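Local coordinates for protein Zgc:56074 (Danio rerio, PDB 3E9D) that probably hydrolyses fructose 2,6-bisphosphate and fructose 1,6-bisphosphate, lowering glycolytic flux and directing sugar into the pentose phosphate pathway, at residues Asp48-Asn53 with Leu74-Thr79. Sequence-based numbering, arbitrary orientation.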
ATOM      1  N   ASP A  48      -8.273 -16.043  -4.834  1.00 19.73           N
ATOM      2  CA  ASP A  48      -8.124 -16.575  -6.188  1.00 21.11           C
ATOM      3  C   ASP A  48      -7.064 -15.839  -7.006  1.00 21.23           C
ATOM      4  O   ASP A  48      -6.924 -16.089  -8.212  1.00 21.73           O
ATOM      5  CB  ASP A  48      -9.465 -16.554  -6.948  1.00 21.92           C
ATOM      6  CG  ASP A  48     -10.563 -17.344  -6.226  1.00 24.23           C
ATOM      7  OD1 ASP A  48     -10.383 -18.560  -6.002  1.00 25.98           O
ATOM      8  OD2 ASP A  48     -11.596 -16.740  -5.863  1.00 28.16           O
ATOM      9  N   LEU A  49      -6.330 -14.930  -6.367  1.00 21.11           N
ATOM     10  CA  LEU A  49      -5.236 -14.218  -7.053  1.00 21.08           C
ATOM     11  C   LEU A  49      -3.915 -14.889  -6.767  1.00 20.73           C
ATOM     12  O   LEU A  49      -3.653 -15.289  -5.638  1.00 20.47           O
ATOM     13  CB  LEU A  49      -5.165 -12.748  -6.618  1.00 20.91           C
ATOM     14  CG  LEU A  49      -6.407 -11.937  -6.992  1.00 22.52           C
ATOM     15  CD1 LEU A  49      -6.511 -10.625  -6.187  1.00 21.94           C
ATOM     16  CD2 LEU A  49      -6.450 -11.682  -8.502  1.00 23.09           C
ATOM     17  N   HIS A  50      -3.075 -15.010  -7.790  1.00 21.07           N
ATOM     18  CA  HIS A  50      -1.698 -15.439  -7.573  1.00 20.93           C
ATOM     19  C   HIS A  50      -0.805 -14.220  -7.355  1.00 20.50           C
ATOM     20  O   HIS A  50      -0.555 -13.428  -8.274  1.00 20.83           O
ATOM     21  CB  HIS A  50      -1.200 -16.290  -8.745  1.00 21.68           C
ATOM     22  CG  HIS A  50       0.198 -16.805  -8.580  1.00 23.20           C
ATOM     23  ND1 HIS A  50       1.022 -17.066  -9.654  1.00 25.31           N
ATOM     24  CD2 HIS A  50       0.919 -17.101  -7.471  1.00 25.93           C
ATOM     25  CE1 HIS A  50       2.191 -17.502  -9.217  1.00 26.42           C
ATOM     26  NE2 HIS A  50       2.155 -17.534  -7.895  1.00 26.98           N
ATOM     27  N   PHE A  51      -0.350 -14.051  -6.123  1.00 19.82           N
ATOM     28  CA  PHE A  51       0.667 -13.056  -5.833  1.00 19.41           C
ATOM     29  C   PHE A  51       2.033 -13.687  -6.036  1.00 19.47           C
ATOM     30  O   PHE A  51       2.415 -14.576  -5.298  1.00 19.17           O
ATOM     31  CB  PHE A  51       0.491 -12.511  -4.414  1.00 19.50           C
ATOM     32  CG  PHE A  51      -0.848 -11.863  -4.183  1.00 18.73           C
ATOM     33  CD1 PHE A  51      -1.181 -10.673  -4.842  1.00 18.65           C
ATOM     34  CD2 PHE A  51      -1.784 -12.444  -3.323  1.00 19.82           C
ATOM     35  CE1 PHE A  51      -2.419 -10.057  -4.632  1.00 18.83           C
ATOM     36  CE2 PHE A  51      -3.039 -11.840  -3.100  1.00 18.33           C
ATOM     37  CZ  PHE A  51      -3.357 -10.645  -3.753  1.00 18.98           C
ATOM     38  N   THR A  52       2.740 -13.244  -7.079  1.00 19.58           N
ATOM     39  CA  THR A  52       4.097 -13.722  -7.383  1.00 19.07           C
ATOM     40  C   THR A  52       5.103 -13.148  -6.411  1.00 18.96           C
ATOM     41  O   THR A  52       6.191 -13.688  -6.230  1.00 19.05           O
ATOM     42  CB  THR A  52       4.517 -13.314  -8.818  1.00 20.00           C
ATOM     43  OG1 THR A  52       4.331 -11.897  -8.983  1.00 19.24           O
ATOM     44  CG2 THR A  52       3.664 -14.051  -9.874  1.00 19.55           C
ATOM     45  N   ASN A  53       4.757 -12.043  -5.773  1.00 18.78           N
ATOM     46  CA  ASN A  53       5.689 -11.376  -4.880  1.00 18.56           C
ATOM     47  C   ASN A  53       4.920 -10.754  -3.744  1.00 18.77           C
ATOM     48  O   ASN A  53       3.825 -10.238  -3.960  1.00 18.25           O
ATOM     49  CB  ASN A  53       6.421 -10.261  -5.632  1.00 19.28           C
ATOM     50  CG  ASN A  53       7.196 -10.776  -6.832  1.00 19.51           C
ATOM     51  OD1 ASN A  53       6.648 -10.908  -7.933  1.00 21.03           O
ATOM     52  ND2 ASN A  53       8.463 -11.095  -6.617  1.00 21.29           N
ATOM     53  N   LEU A  74      -5.219 -19.401  -2.393  1.00 20.57           N
ATOM     54  CA  LEU A  74      -5.221 -20.719  -3.035  1.00 21.79           C
ATOM     55  C   LEU A  74      -4.071 -20.928  -4.034  1.00 23.39           C
ATOM     56  O   LEU A  74      -3.919 -22.031  -4.573  1.00 23.05           O
ATOM     57  CB  LEU A  74      -6.565 -20.957  -3.743  1.00 21.27           C
ATOM     58  CG  LEU A  74      -7.824 -20.909  -2.865  1.00 21.43           C
ATOM     59  CD1 LEU A  74      -9.087 -21.047  -3.703  1.00 22.21           C
ATOM     60  CD2 LEU A  74      -7.765 -22.007  -1.814  1.00 23.12           C
ATOM     61  N   HIS A  75      -3.276 -19.882  -4.294  1.00 24.04           N
ATOM     62  CA  HIS A  75      -2.258 -19.934  -5.367  1.00 25.03           C
ATOM     63  C   HIS A  75      -0.848 -19.567  -4.955  1.00 25.61           C
ATOM     64  O   HIS A  75       0.082 -19.792  -5.724  1.00 26.29           O
ATOM     65  CB  HIS A  75      -2.650 -19.026  -6.539  1.00 24.81           C
ATOM     66  CG  HIS A  75      -4.016 -19.303  -7.063  1.00 25.70           C
ATOM     67  ND1 HIS A  75      -4.270 -20.308  -7.972  1.00 26.03           N
ATOM     68  CD2 HIS A  75      -5.215 -18.755  -6.756  1.00 25.77           C
ATOM     69  CE1 HIS A  75      -5.568 -20.353  -8.218  1.00 28.21           C
ATOM     70  NE2 HIS A  75      -6.164 -19.418  -7.497  1.00 27.38           N
ATOM     71  N   SER A  76      -0.666 -19.005  -3.766  1.00 25.74           N
ATOM     72  CA  SER A  76       0.588 -18.291  -3.532  1.00 26.13           C
ATOM     73  C   SER A  76       1.475 -18.881  -2.445  1.00 27.17           C
ATOM     74  O   SER A  76       2.340 -18.191  -1.923  1.00 27.58           O
ATOM     75  CB  SER A  76       0.320 -16.814  -3.276  1.00 25.36           C
ATOM     76  OG  SER A  76      -0.555 -16.272  -4.255  1.00 23.02           O
ATOM     77  N   SER A  77       1.288 -20.165  -2.145  1.00 28.15           N
ATOM     78  CA  SER A  77       2.044 -20.842  -1.077  1.00 29.44           C
ATOM     79  C   SER A  77       3.564 -20.892  -1.281  1.00 30.02           C
ATOM     80  O   SER A  77       4.316 -20.953  -0.313  1.00 30.35           O
ATOM     81  CB  SER A  77       1.493 -22.256  -0.841  1.00 29.42           C
ATOM     82  OG  SER A  77       1.533 -23.019  -2.038  1.00 30.91           O
ATOM     83  N   ALA A  78       4.013 -20.866  -2.535  1.00 30.78           N
ATOM     84  CA  ALA A  78       5.444 -20.860  -2.848  1.00 31.28           C
ATOM     85  C   ALA A  78       6.065 -19.441  -2.814  1.00 31.71           C
ATOM     86  O   ALA A  78       7.284 -19.295  -2.903  1.00 32.25           O
ATOM     87  CB  ALA A  78       5.695 -21.533  -4.212  1.00 31.36           C
ATOM     88  N   THR A  79       5.236 -18.405  -2.676  1.00 31.23           N
ATOM     89  CA  THR A  79       5.737 -17.022  -2.662  1.00 30.65           C
ATOM     90  C   THR A  79       6.321 -16.656  -1.298  1.00 30.38           C
ATOM     91  O   THR A  79       5.650 -16.781  -0.290  1.00 30.28           O
ATOM     92  CB  THR A  79       4.625 -16.027  -3.035  1.00 29.97           C
ATOM     93  OG1 THR A  79       4.164 -16.322  -4.361  1.00 29.76           O
ATOM     94  CG2 THR A  79       5.145 -14.600  -2.988  1.00 29.20           C
TER
HETATM   95  O   HOH W   1      -8.661 -19.766  -7.358  1.00 28.82           O
HETATM   96  O   HOH W   2       3.929 -18.582  -6.000  1.00 27.16           O
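The H50 imidazole meets S76 OG at its edge, near the ring plane and 3.6 Å from CD2, while H75 O approaches the same carbon obliquely; the backbone N of T52 lies above one face, toward the rim. A chi1 of -178° sets CG anti to the backbone N, on the side where the ring meets H75 O and S76 OG, and a water in the ring plane links NE2 to T79 OG1. The H75 ring has D48 CA and a second water at its edge, and CD2 lies 3.5 Å from D48 C; that water sits between H75 NE2 and D48 OD1 at distances so short that the bridge is doubtful. F51 turns its ring away, with L49 CB above one face near the rim and H177 packed edge-to-face.

Two direct bonds tie the loops. F51 N donates to S76 OG (2.9 Å, 148° at the hydrogen), and N73 OD1 also bonds this hydroxyl. T79 OG1 donates to F51 O over 2.6 Å, in the carbonyl plane, and accepts from the water beside H50, while CG2 rests 3.5 Å from T52 O. A valine in place of T79 would probably leave F51 O without this donor and the water without its acceptor. The type I beta turn from S76 to T79 carries the two hydroxyls at its ends, and the contact joins the loops leading into the neighbouring parallel strands 53-56 and 81-83, at the edge of the alpha/beta histidine phosphatase fold.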